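Local atomic coordinates of Ice-binding protein isoform1a (PDB entry 7BWX), a protein that probably binds ice, apparently by engaging specific water molecules located in the prism planes of the crystal, in an Antarctic ascomycete fungus. Residues V125-L130 with F154-S159; R71-A76 with N172-A177; Q78-T83 with A99-Y104; D105-L110 with A131-T136. The protein carries 1 engineered substitution. One frame throughout, in Å; residues are numbered along the deposited sequence.

Interaction 1 of 4, residues V125-L130 with F154-S159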
loop_
_atom_site.group_PDB
_atom_site.type_symbol
_atom_site.label_atom_id
_atom_site.label_comp_id
_atom_site.label_asym_id
_atom_site.label_seq_id
_atom_site.Cartn_x
_atom_site.Cartn_y
_atom_site.Cartn_z
ATOM N N VAL A 125 5.797 10.938 9.668
ATOM C CA VAL A 125 5.486 10.404 8.314
ATOM C C VAL A 125 6.646 9.555 7.825
ATOM O O VAL A 125 7.835 9.921 8.062
ATOM C CB VAL A 125 5.132 11.549 7.345
ATOM C CG1 VAL A 125 5.048 11.048 5.920
ATOM C CG2 VAL A 125 3.844 12.218 7.759
ATOM N N TRP A 126 6.314 8.421 7.182
ATOM C CA TRP A 126 7.261 7.547 6.474
ATOM C C TRP A 126 6.894 7.522 4.986
ATOM O O TRP A 126 5.732 7.206 4.629
ATOM C CB TRP A 126 7.293 6.130 7.009
ATOM C CG TRP A 126 7.784 5.988 8.411
ATOM C CD1 TRP A 126 9.015 5.578 8.840
ATOM C CD2 TRP A 126 7.017 6.275 9.579
ATOM N NE1 TRP A 126 9.051 5.588 10.209
ATOM C CE2 TRP A 126 7.830 5.988 10.688
ATOM C CE3 TRP A 126 5.727 6.726 9.782
ATOM C CZ2 TRP A 126 7.378 6.186 11.993
ATOM C CZ3 TRP A 126 5.269 6.893 11.065
ATOM C CH2 TRP A 126 6.089 6.635 12.154
ATOM N N VAL A 127 7.874 7.795 4.146
ATOM C CA VAL A 127 7.748 7.601 2.678
ATOM C C VAL A 127 8.905 6.706 2.276
ATOM O O VAL A 127 10.069 7.134 2.396
ATOM C CB VAL A 127 7.735 8.917 1.887
ATOM C CG1 VAL A 127 7.563 8.606 0.417
ATOM C CG2 VAL A 127 6.703 9.882 2.373
ATOM N N PHE A 128 8.593 5.485 1.863
ATOM C CA PHE A 128 9.558 4.550 1.303
ATOM C C PHE A 128 9.552 4.728 -0.204
ATOM O O PHE A 128 8.589 4.317 -0.847
ATOM C CB PHE A 128 9.260 3.148 1.796
ATOM C CG PHE A 128 9.511 3.005 3.280
ATOM C CD1 PHE A 128 10.767 2.659 3.756
ATOM C CD2 PHE A 128 8.486 3.189 4.185
ATOM C CE1 PHE A 128 11.008 2.557 5.125
ATOM C CE2 PHE A 128 8.698 3.047 5.549
ATOM C CZ PHE A 128 9.970 2.738 6.016
ATOM N N GLN A 129 10.675 5.219 -0.722
ATOM C CA GLN A 129 10.893 5.437 -2.173
ATOM C C GLN A 129 11.612 4.203 -2.681
ATOM O O GLN A 129 12.881 4.144 -2.559
ATOM C CB GLN A 129 11.670 6.731 -2.439
ATOM C CG GLN A 129 11.009 7.966 -1.865
ATOM C CD GLN A 129 11.846 9.190 -2.138
ATOM O OE1 GLN A 129 13.058 9.174 -1.891
ATOM N NE2 GLN A 129 11.215 10.254 -2.611
ATOM N N LEU A 130 10.852 3.216 -3.143
ATOM C CA LEU A 130 11.394 1.930 -3.625
ATOM C C LEU A 130 11.490 2.006 -5.149
ATOM O O LEU A 130 10.470 2.056 -5.820
ATOM C CB LEU A 130 10.510 0.789 -3.122
ATOM C CG LEU A 130 10.183 0.829 -1.628
ATOM C CD1 LEU A 130 9.362 -0.371 -1.192
ATOM C CD2 LEU A 130 11.441 0.917 -0.771
ATOM N N PHE A 154 3.683 5.496 3.691
ATOM C CA PHE A 154 3.522 5.431 2.215
ATOM C C PHE A 154 4.631 4.563 1.642
ATOM O O PHE A 154 5.844 4.866 1.834
ATOM C CB PHE A 154 3.560 6.852 1.649
ATOM C CG PHE A 154 2.501 7.730 2.251
ATOM C CD1 PHE A 154 1.229 7.759 1.707
ATOM C CD2 PHE A 154 2.770 8.503 3.362
ATOM C CE1 PHE A 154 0.234 8.551 2.256
ATOM C CE2 PHE A 154 1.767 9.279 3.926
ATOM C CZ PHE A 154 0.505 9.307 3.371
ATOM N N TRP A 155 4.229 3.494 0.984
ATOM C CA TRP A 155 5.103 2.584 0.228
ATOM C C TRP A 155 5.008 2.979 -1.257
ATOM O O TRP A 155 3.984 2.689 -1.886
ATOM C CB TRP A 155 4.676 1.134 0.432
ATOM C CG TRP A 155 4.682 0.749 1.871
ATOM C CD1 TRP A 155 3.633 0.754 2.757
ATOM C CD2 TRP A 155 5.850 0.411 2.626
ATOM N NE1 TRP A 155 4.073 0.374 3.998
ATOM C CE2 TRP A 155 5.424 0.146 3.945
ATOM C CE3 TRP A 155 7.187 0.205 2.276
ATOM C CZ2 TRP A 155 6.324 -0.225 4.944
ATOM C CZ3 TRP A 155 8.078 -0.130 3.266
ATOM C CH2 TRP A 155 7.645 -0.327 4.584
ATOM N N ILE A 156 5.968 3.745 -1.740
ATOM C CA ILE A 156 5.969 4.265 -3.138
ATOM C C ILE A 156 6.756 3.264 -3.961
ATOM O O ILE A 156 8.040 3.228 -3.874
ATOM C CB ILE A 156 6.528 5.693 -3.223
ATOM C CG1 ILE A 156 5.881 6.633 -2.216
ATOM C CG2 ILE A 156 6.397 6.209 -4.647
ATOM C CD1 ILE A 156 4.396 6.766 -2.349
ATOM N N VAL A 157 6.032 2.340 -4.582
ATOM C CA VAL A 157 6.647 1.168 -5.243
ATOM C C VAL A 157 6.847 1.500 -6.732
ATOM O O VAL A 157 5.819 1.639 -7.479
ATOM C CB VAL A 157 5.789 -0.069 -5.017
ATOM C CG1 VAL A 157 6.361 -1.279 -5.725
ATOM C CG2 VAL A 157 5.607 -0.368 -3.518
ATOM N N GLY A 158 8.116 1.562 -7.147
ATOM C CA GLY A 158 8.545 2.062 -8.465
ATOM C C GLY A 158 8.080 1.165 -9.595
ATOM O O GLY A 158 7.805 1.707 -10.685
ATOM N N SER A 159 7.910 -0.145 -9.369
ATOM C CA SER A 159 7.245 -1.060 -10.336
ATOM C C SER A 159 6.069 -1.790 -9.652
ATOM O O SER A 159 4.976 -1.165 -9.512
ATOM C CB SER A 159 8.192 -1.990 -11.022
ATOM O OG SER A 159 8.928 -2.787 -10.087
#

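Interaction 2 of 4, residues R71-A76 with N172-A177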
loop_
_atom_site.group_PDB
_atom_site.type_symbol
_atom_site.label_atom_id
_atom_site.label_comp_id
_atom_site.label_asym_id
_atom_site.label_seq_id
_atom_site.Cartn_x
_atom_site.Cartn_y
_atom_site.Cartn_z
ATOM N N ARG A 71 -2.300 8.848 -8.530
ATOM C CA ARG A 71 -1.103 9.060 -9.371
ATOM C C ARG A 71 -0.418 10.366 -8.983
ATOM O O ARG A 71 0.823 10.396 -8.997
ATOM C CB ARG A 71 -1.470 9.019 -10.852
ATOM C CG ARG A 71 -2.026 7.685 -11.310
ATOM C CD ARG A 71 -1.125 6.501 -10.986
ATOM N NE ARG A 71 -1.525 5.854 -9.724
ATOM C CZ ARG A 71 -0.836 4.864 -9.155
ATOM N NH1 ARG A 71 0.295 4.455 -9.682
ATOM N NH2 ARG A 71 -1.292 4.268 -8.071
ATOM N N THR A 72 -1.171 11.398 -8.644
ATOM C CA THR A 72 -0.619 12.679 -8.158
ATOM C C THR A 72 0.246 12.406 -6.904
ATOM O O THR A 72 1.369 12.946 -6.756
ATOM C CB THR A 72 -1.749 13.670 -7.885
ATOM O OG1 THR A 72 -2.508 13.888 -9.093
ATOM C CG2 THR A 72 -1.236 14.988 -7.323
ATOM N N ALA A 73 -0.264 11.583 -5.998
ATOM C CA ALA A 73 0.453 11.212 -4.763
ATOM C C ALA A 73 1.690 10.398 -5.130
ATOM O O ALA A 73 2.730 10.596 -4.487
ATOM C CB ALA A 73 -0.486 10.468 -3.823
ATOM N N PHE A 74 1.595 9.465 -6.093
ATOM C CA PHE A 74 2.760 8.662 -6.534
ATOM C C PHE A 74 3.882 9.599 -6.980
ATOM O O PHE A 74 5.053 9.448 -6.571
ATOM C CB PHE A 74 2.373 7.697 -7.648
ATOM C CG PHE A 74 3.495 6.804 -8.087
ATOM C CD1 PHE A 74 3.806 5.654 -7.379
ATOM C CD2 PHE A 74 4.276 7.148 -9.171
ATOM C CE1 PHE A 74 4.866 4.857 -7.770
ATOM C CE2 PHE A 74 5.303 6.325 -9.585
ATOM C CZ PHE A 74 5.624 5.201 -8.865
ATOM N N VAL A 75 3.535 10.530 -7.845
ATOM C CA VAL A 75 4.510 11.481 -8.448
ATOM C C VAL A 75 5.118 12.326 -7.316
ATOM O O VAL A 75 6.371 12.461 -7.287
ATOM C CB VAL A 75 3.862 12.336 -9.541
ATOM C CG1 VAL A 75 4.766 13.499 -9.943
ATOM C CG2 VAL A 75 3.525 11.467 -10.749
ATOM N N ALA A 76 4.297 12.818 -6.399
ATOM C CA ALA A 76 4.778 13.671 -5.280
ATOM C C ALA A 76 5.706 12.838 -4.372
ATOM O O ALA A 76 6.757 13.322 -3.947
ATOM C CB ALA A 76 3.602 14.229 -4.511
ATOM N N ASN A 172 -0.050 2.811 3.184
ATOM C CA ASN A 172 -0.629 3.054 1.832
ATOM C C ASN A 172 0.391 2.600 0.792
ATOM O O ASN A 172 1.487 3.150 0.737
ATOM C CB ASN A 172 -1.022 4.524 1.721
ATOM C CG ASN A 172 -2.030 4.934 2.770
ATOM O OD1 ASN A 172 -3.120 4.361 2.840
ATOM N ND2 ASN A 172 -1.684 5.932 3.570
ATOM N N VAL A 173 0.056 1.543 0.077
ATOM C CA VAL A 173 0.873 0.981 -0.993
ATOM C C VAL A 173 0.414 1.694 -2.259
ATOM O O VAL A 173 -0.706 1.451 -2.684
ATOM C CB VAL A 173 0.734 -0.535 -1.107
ATOM C CG1 VAL A 173 1.621 -1.059 -2.223
ATOM C CG2 VAL A 173 1.044 -1.255 0.220
ATOM N N ILE A 174 1.287 2.522 -2.821
ATOM C CA ILE A 174 1.060 3.243 -4.098
ATOM C C ILE A 174 2.075 2.722 -5.099
ATOM O O ILE A 174 3.246 3.071 -5.035
ATOM C CB ILE A 174 1.124 4.749 -3.893
ATOM C CG1 ILE A 174 0.406 5.162 -2.610
ATOM C CG2 ILE A 174 0.556 5.415 -5.129
ATOM C CD1 ILE A 174 0.385 6.679 -2.399
ATOM N N ALA A 175 1.663 1.743 -5.872
ATOM C CA ALA A 175 2.543 1.080 -6.841
ATOM C C ALA A 175 2.351 1.677 -8.239
ATOM O O ALA A 175 1.223 1.927 -8.641
ATOM C CB ALA A 175 2.240 -0.381 -6.863
ATOM N N ASN A 176 3.432 1.746 -8.995
ATOM C CA ASN A 176 3.414 2.223 -10.392
ATOM C C ASN A 176 2.641 1.239 -11.255
ATOM O O ASN A 176 1.915 1.676 -12.147
ATOM C CB ASN A 176 4.822 2.353 -10.899
ATOM C CG ASN A 176 4.867 3.064 -12.231
ATOM O OD1 ASN A 176 4.472 4.213 -12.290
ATOM N ND2 ASN A 176 5.311 2.357 -13.263
ATOM N N ALA A 177 2.750 -0.050 -10.964
ATOM C CA ALA A 177 2.141 -1.119 -11.773
ATOM C C ALA A 177 1.329 -2.062 -10.854
ATOM O O ALA A 177 0.358 -1.595 -10.269
ATOM C CB ALA A 177 3.225 -1.793 -12.537
HETATM O O HOH W 1 2.152 5.483 -11.590
#

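Interaction 3 of 4, residues Q78-T83 with A99-Y104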
loop_
_atom_site.group_PDB
_atom_site.type_symbol
_atom_site.label_atom_id
_atom_site.label_comp_id
_atom_site.label_asym_id
_atom_site.label_seq_id
_atom_site.Cartn_x
_atom_site.Cartn_y
_atom_site.Cartn_z
ATOM N N GLN A 78 7.580 10.200 -5.218
ATOM C CA GLN A 78 8.864 9.988 -5.889
ATOM C C GLN A 78 9.681 11.284 -5.898
ATOM O O GLN A 78 10.937 11.180 -5.916
ATOM C CB GLN A 78 8.681 9.417 -7.297
ATOM C CG GLN A 78 8.235 7.956 -7.255
ATOM C CD GLN A 78 8.549 7.234 -8.541
ATOM O OE1 GLN A 78 8.436 7.820 -9.628
ATOM N NE2 GLN A 78 8.910 5.948 -8.443
ATOM N N ALA A 79 9.032 12.439 -5.960
ATOM C CA ALA A 79 9.734 13.731 -6.098
ATOM C C ALA A 79 10.320 14.182 -4.757
ATOM O O ALA A 79 11.155 15.057 -4.741
ATOM C CB ALA A 79 8.806 14.757 -6.640
ATOM N N LEU A 80 9.853 13.659 -3.639
ATOM C CA LEU A 80 10.378 14.089 -2.323
ATOM C C LEU A 80 11.898 13.915 -2.274
ATOM O O LEU A 80 12.444 12.871 -2.737
ATOM C CB LEU A 80 9.718 13.292 -1.196
ATOM C CG LEU A 80 8.268 13.637 -0.868
ATOM C CD1 LEU A 80 7.720 12.612 0.118
ATOM C CD2 LEU A 80 8.116 15.052 -0.297
ATOM N N ILE A 81 12.563 14.849 -1.605
ATOM C CA ILE A 81 14.012 14.700 -1.282
ATOM C C ILE A 81 14.137 13.699 -0.124
ATOM O O ILE A 81 13.500 13.907 0.874
ATOM C CB ILE A 81 14.664 16.063 -0.936
ATOM C CG1 ILE A 81 14.385 17.141 -1.993
ATOM C CG2 ILE A 81 16.158 15.888 -0.747
ATOM C CD1 ILE A 81 14.906 16.765 -3.373
ATOM N N ALA A 82 14.990 12.694 -0.268
ATOM C CA ALA A 82 15.219 11.635 0.733
ATOM C C ALA A 82 15.889 12.272 1.955
ATOM O O ALA A 82 16.615 13.264 1.780
ATOM C CB ALA A 82 16.017 10.507 0.143
ATOM N N THR A 83 15.507 11.846 3.155
ATOM C CA THR A 83 16.197 12.205 4.407
ATOM C C THR A 83 17.182 11.093 4.736
ATOM O O THR A 83 18.100 11.380 5.486
ATOM C CB THR A 83 15.217 12.433 5.557
ATOM O OG1 THR A 83 14.526 11.203 5.812
ATOM C CG2 THR A 83 14.279 13.577 5.251
ATOM N N ALA A 99 10.597 8.472 11.555
ATOM C CA ALA A 99 10.008 9.278 10.473
ATOM C C ALA A 99 11.104 9.602 9.464
ATOM O O ALA A 99 12.213 9.978 9.852
ATOM C CB ALA A 99 9.354 10.513 11.003
ATOM N N GLY A 100 10.814 9.463 8.182
ATOM C CA GLY A 100 11.753 9.932 7.146
ATOM C C GLY A 100 11.258 9.595 5.751
ATOM O O GLY A 100 10.230 8.913 5.619
ATOM N N VAL A 101 11.976 10.099 4.757
ATOM C CA VAL A 101 11.874 9.709 3.335
ATOM C C VAL A 101 13.091 8.846 3.072
ATOM O O VAL A 101 14.251 9.381 3.068
ATOM C CB VAL A 101 11.772 10.970 2.455
ATOM C CG1 VAL A 101 11.540 10.643 0.981
ATOM C CG2 VAL A 101 10.689 11.884 2.986
ATOM N N TYR A 102 12.873 7.554 2.903
ATOM C CA TYR A 102 13.939 6.537 2.751
ATOM C C TYR A 102 14.030 6.157 1.277
ATOM O O TYR A 102 13.015 5.650 0.696
ATOM C CB TYR A 102 13.604 5.300 3.586
ATOM C CG TYR A 102 13.664 5.544 5.071
ATOM C CD1 TYR A 102 12.639 6.149 5.759
ATOM C CD2 TYR A 102 14.775 5.150 5.802
ATOM C CE1 TYR A 102 12.706 6.365 7.129
ATOM C CE2 TYR A 102 14.899 5.431 7.150
ATOM C CZ TYR A 102 13.853 6.013 7.821
ATOM O OH TYR A 102 13.983 6.269 9.158
ATOM N N LYS A 103 15.191 6.397 0.674
ATOM C CA LYS A 103 15.448 6.094 -0.751
ATOM C C LYS A 103 16.127 4.746 -0.874
ATOM O O LYS A 103 17.269 4.550 -0.335
ATOM C CB LYS A 103 16.254 7.238 -1.378
ATOM C CG LYS A 103 16.760 7.002 -2.792
ATOM C CD LYS A 103 17.316 8.278 -3.442
ATOM C CE LYS A 103 18.780 8.513 -3.164
ATOM N NZ LYS A 103 19.627 7.475 -3.812
ATOM N N TYR A 104 15.521 3.853 -1.641
ATOM C CA TYR A 104 16.094 2.555 -2.029
ATOM C C TYR A 104 16.220 2.499 -3.543
ATOM O O TYR A 104 15.162 2.609 -4.259
ATOM C CB TYR A 104 15.242 1.400 -1.504
ATOM C CG TYR A 104 15.257 1.250 0.001
ATOM C CD1 TYR A 104 14.460 2.033 0.813
ATOM C CD2 TYR A 104 16.071 0.315 0.607
ATOM C CE1 TYR A 104 14.465 1.914 2.194
ATOM C CE2 TYR A 104 16.079 0.162 1.988
ATOM C CZ TYR A 104 15.290 0.971 2.784
ATOM O OH TYR A 104 15.302 0.781 4.134
HETATM O O HOH W 2 14.560 11.074 8.502
#

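Interaction 4 of 4, residues D105-L110 with A131-T136. With SO4 (sulfate ion), chain H.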
loop_
_atom_site.group_PDB
_atom_site.type_symbol
_atom_site.label_atom_id
_atom_site.label_comp_id
_atom_site.label_asym_id
_atom_site.label_seq_id
_atom_site.Cartn_x
_atom_site.Cartn_y
_atom_site.Cartn_z
ATOM N N ASP A 105 17.431 2.224 -4.045
ATOM C CA ASP A 105 17.700 2.268 -5.498
ATOM C C ASP A 105 17.386 0.953 -6.175
ATOM O O ASP A 105 17.362 0.938 -7.400
ATOM C CB ASP A 105 19.161 2.563 -5.806
ATOM C CG ASP A 105 19.661 3.826 -5.162
ATOM O OD1 ASP A 105 18.870 4.794 -5.065
ATOM O OD2 ASP A 105 20.868 3.827 -4.783
ATOM N N SER A 106 17.193 -0.144 -5.458
ATOM C CA SER A 106 16.982 -1.423 -6.153
ATOM C C SER A 106 15.880 -2.238 -5.446
ATOM O O SER A 106 15.265 -1.700 -4.525
ATOM C CB SER A 106 18.339 -2.094 -6.268
ATOM O OG SER A 106 18.807 -2.461 -4.985
ATOM N N ALA A 107 15.672 -3.460 -5.881
ATOM C CA ALA A 107 14.642 -4.384 -5.391
ATOM C C ALA A 107 14.824 -4.571 -3.882
ATOM O O ALA A 107 15.986 -4.725 -3.420
ATOM C CB ALA A 107 14.721 -5.678 -6.134
ATOM N N VAL A 108 13.738 -4.441 -3.121
ATOM C CA VAL A 108 13.787 -4.623 -1.648
ATOM C C VAL A 108 12.845 -5.747 -1.253
ATOM O O VAL A 108 11.790 -5.951 -1.901
ATOM C CB VAL A 108 13.479 -3.343 -0.863
ATOM C CG1 VAL A 108 14.391 -2.201 -1.262
ATOM C CG2 VAL A 108 12.038 -2.928 -1.012
ATOM N N GLY A 109 13.242 -6.435 -0.194
ATOM C CA GLY A 109 12.506 -7.527 0.445
ATOM C C GLY A 109 12.292 -7.215 1.896
ATOM O O GLY A 109 13.116 -6.509 2.491
ATOM N N LEU A 110 11.212 -7.748 2.458
ATOM C CA LEU A 110 10.915 -7.667 3.902
ATOM C C LEU A 110 10.660 -9.087 4.377
ATOM O O LEU A 110 9.613 -9.665 4.094
ATOM C CB LEU A 110 9.747 -6.725 4.155
ATOM C CG LEU A 110 9.085 -6.762 5.539
ATOM C CD1 LEU A 110 10.094 -6.791 6.652
ATOM C CD2 LEU A 110 8.192 -5.532 5.645
ATOM N N ALA A 131 12.693 2.150 -5.688
ATOM C CA ALA A 131 12.853 2.437 -7.125
ATOM C C ALA A 131 12.234 1.327 -7.980
ATOM O O ALA A 131 11.815 1.667 -9.076
ATOM C CB ALA A 131 14.297 2.652 -7.494
ATOM N N THR A 132 12.255 0.061 -7.577
ATOM C CA THR A 132 11.698 -1.034 -8.401
ATOM C C THR A 132 10.658 -1.817 -7.585
ATOM O O THR A 132 9.612 -1.229 -7.263
ATOM C CB THR A 132 12.776 -1.920 -9.028
ATOM O OG1 THR A 132 13.522 -2.600 -8.018
ATOM C CG2 THR A 132 13.695 -1.128 -9.947
ATOM N N THR A 133 10.916 -3.097 -7.301
ATOM C CA THR A 133 9.955 -4.026 -6.686
ATOM C C THR A 133 9.988 -3.952 -5.152
ATOM O O THR A 133 11.034 -3.564 -4.523
ATOM C CB THR A 133 10.202 -5.452 -7.178
ATOM O OG1 THR A 133 11.574 -5.709 -6.910
ATOM C CG2 THR A 133 9.889 -5.645 -8.642
ATOM N N LEU A 134 8.850 -4.304 -4.561
ATOM C CA LEU A 134 8.721 -4.619 -3.126
ATOM C C LEU A 134 8.201 -6.039 -3.071
ATOM O O LEU A 134 7.145 -6.320 -3.645
ATOM C CB LEU A 134 7.767 -3.641 -2.427
ATOM C CG LEU A 134 7.359 -4.067 -1.003
ATOM C CD1 LEU A 134 8.531 -4.023 -0.053
ATOM C CD2 LEU A 134 6.254 -3.176 -0.488
ATOM N N VAL A 135 8.922 -6.908 -2.394
ATOM C CA VAL A 135 8.440 -8.274 -2.070
ATOM C C VAL A 135 8.488 -8.444 -0.552
ATOM O O VAL A 135 9.583 -8.271 0.043
ATOM C CB VAL A 135 9.290 -9.334 -2.762
ATOM C CG1 VAL A 135 8.859 -10.729 -2.314
ATOM C CG2 VAL A 135 9.226 -9.204 -4.280
ATOM N N THR A 136 7.366 -8.753 0.057
ATOM C CA THR A 136 7.303 -9.133 1.486
ATOM C C THR A 136 7.208 -10.645 1.528
ATOM O O THR A 136 6.544 -11.266 0.654
ATOM C CB THR A 136 6.217 -8.346 2.209
ATOM O OG1 THR A 136 4.921 -8.865 1.871
ATOM C CG2 THR A 136 6.324 -6.865 1.928
HETATM S S SO4 H . 16.369 -4.458 -9.507
HETATM O O1 SO4 H . 14.900 -4.378 -9.530
HETATM O O2 SO4 H . 16.765 -5.843 -9.572
HETATM O O3 SO4 H . 16.890 -3.723 -10.648
HETATM O O4 SO4 H . 16.944 -3.889 -8.280
HETATM O O HOH W 3 12.549 -1.112 -4.981
HETATM O O HOH W 4 11.746 -6.826 -4.521
#

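Interaction 1 of 4, residues V125-L130 with F154-S159
Phe154 O is gripped from the facing strand by the amide of Phe128, whose N lies 2.8 Å from it in a nearly straight bond (169°), and by the CA-H of Val127, with CA at 3.4 Å. This is parallel pairing between successive coils of a right-handed beta-helix, in which 126-130 and 154-157 run in nearly the same direction. Backbone bonds continue along the pair as Phe154 N to Trp126 O, Ile156 N to Phe128 O and Leu130 N to Ile156 O. Phe128 and Trp155 face the interior and lie side by side, pointing the same way. In both, CG stands anti to the carbonyl carbon (chi1 -68° in Phe128), a matching start for the two rings. They form an offset stack, with centroids 4.3 Å apart and planes only 10° from parallel. Trp155 CZ3 sits over one face of the Phe128 ring near its rim, 3.4 Å from Phe128 CG. Tyr102 of the preceding coil also meets the Phe128 ring, and Trp155 NE1 is satisfied by Glu170 O. Leu130 adds a branched aliphatic filler, its CD1 at the indole edge, 4.1 Å from Trp155 CE3. The opposite sheet face carries Val127, Gln129, Phe154 and Ile156. There Val127 CG1 meets Ile156 CG1 at 3.7 Å, while the amide of Gln129 reaches the backbone oxygens of Gly77 and Leu80 around the end of helix 61-79. Beyond the strand, glycine suits position 158 because a beta-carbon would collide with Leu130 O, the atom to which Gly158 N donates at 2.7 Å.

Interaction 2 of 4, residues R71-A76 with N172-A177
Phe74 and Ile174 lie alongside each other with their side chains running in opposite senses, helix 71-76 crossing strand 172-175 almost perpendicularly (-87°). The CA-CB bond of Phe74 points to the strand, with CG anti to the backbone N (chi1 -177°). One edge of the ring receives Ile174 O in plane, 3.5 Å from Phe74 CD1, while Phe74 CB rests on Ile174 CG2 at 3.9 Å. The other branch of Ile174 ends in CD1, 4.1 Å from Ala73 CB; the small alanine lets the helix settle closely onto the isoleucine. Past the strand end, Asn176 crosses the ring obliquely, its amide plane 31° from that of the ring, and Asn176 OD1 comes within 3.5 Å of Phe74 CE2. Arg71 starts away from the strand, but its chain bends at chi2 and chi3 and brings the guanidinium back. Arg71 NH1 donates to Ala175 O at 2.9 Å; the oxygen lies close to the guanidinium plane, whereas the donor stands above the carbonyl plane. A water O accepts from Arg71 NH1 at 2.9 Å and donates to Asn176 OD1, lying over a face of the Phe74 ring. NH2 adds a weak bond to Leu192 O in the next coil. Such a helix alongside the coils of a beta-helix, here packed through Phe74, Ala73 and Ile174 and pinned by Arg71, is characteristic of this ice-binding protein family.

Interaction 3 of 4, residues Q78-T83 with A99-Y104
The flat peptide carbonyl of Val101 is met in its plane, on a lone pair of the oxygen, by Thr83 N at 2.8 Å, while Ala82 CB lies 3.6 Å from the same O. Thr83 also answers in the other direction: with OG1 set between its own backbone N and carbonyl carbon (chi1 63°), the hydroxyl accepts from Val101 N at 3.0 Å. A water joins OG1 to Ala99 O, so the threonine works as both backbone and side-chain partner for the start of strand 100-104. Gly100 suits its place because a beta-carbon there would run into Thr83 OG1. Val101 points into the turn after helix 61-79, crossing Leu80 at about a right angle; its CG1 touches Leu80 CB at 3.9 Å and Ala82 CA at 3.8 Å. An alanine at Val101 would probably open a gap beneath Leu80 and Ala82, leaving the Leu80 side chain freer to turn. Ala82 CB also packs on Lys103 CB at 3.6 Å, whose ammonium continues to salt bridges with Asp105 and Asp85. Polar bonds at Thr83 combined with a small apolar patch imply that the chain leaving the helix is fastened to this coil of the beta-helix by both directional bonding and hydrophobic contact.

Interaction 4 of 4, residues D105-L110 with A131-T136
Thr132 OG1 and Ala107 N together hold a sulfate ion, probably from the crystallisation liquor: the hydroxyl donates to its O1 and the amide to its O4, each at 2.7 Å. Thr132 OG1 occupies the crowded position between its backbone N and carbonyl carbon (chi1 64°), which brings it to the sulfate. A valine here takes away the hydroxyl that donates to sulfate O1, so the anion would probably be held less firmly. In the second shell, one water accepts from Thr132 N and donates to Ser106 O and Thr133 O, bridging the two coils between one strand pairing and the next. Thr133 OG1 packs against Ala107 CB at 3.2 Å and shares a second water with Val108 O. Within the parallel strand pair, Val108 N donates to Thr133 O at 3.2 Å, Val135 N to Val108 O and Leu110 N to Val135 O. Gly109 CA comes within 3.0 Å of Val135 O. Inside, the branched Val108 and Leu134 meet, CG2 to CD1, at 3.8 Å. Strand 108-110 lies at the margin of its six-stranded parallel sheet in this beta-helix; beyond 134-136 comes strand 161-163, with Val135 packing on Thr162 and Thr136 on Leu163.

In the fold
From the N terminus, helix 61-79 supplies 71-76, which opens interaction 2; its long loop closes only at 172-177, and the other three contacts all fall within that span. Interaction 3 comes first, joining the exit of the helix to strand 100-104 across a short excursion. Its chain runs directly into 105-110, where interaction 4 opens. Before that contact closes at 131-136, interaction 1 begins at 125-130, so the two cross, and interaction 1 closes at 154-159. Strands 100-104, 126-130, 153-157 and 172-175 are successive neighbours on one side of the beta-helix; interaction 4 pairs the next side, and interactions 2 and 3 tie the helix to the coils.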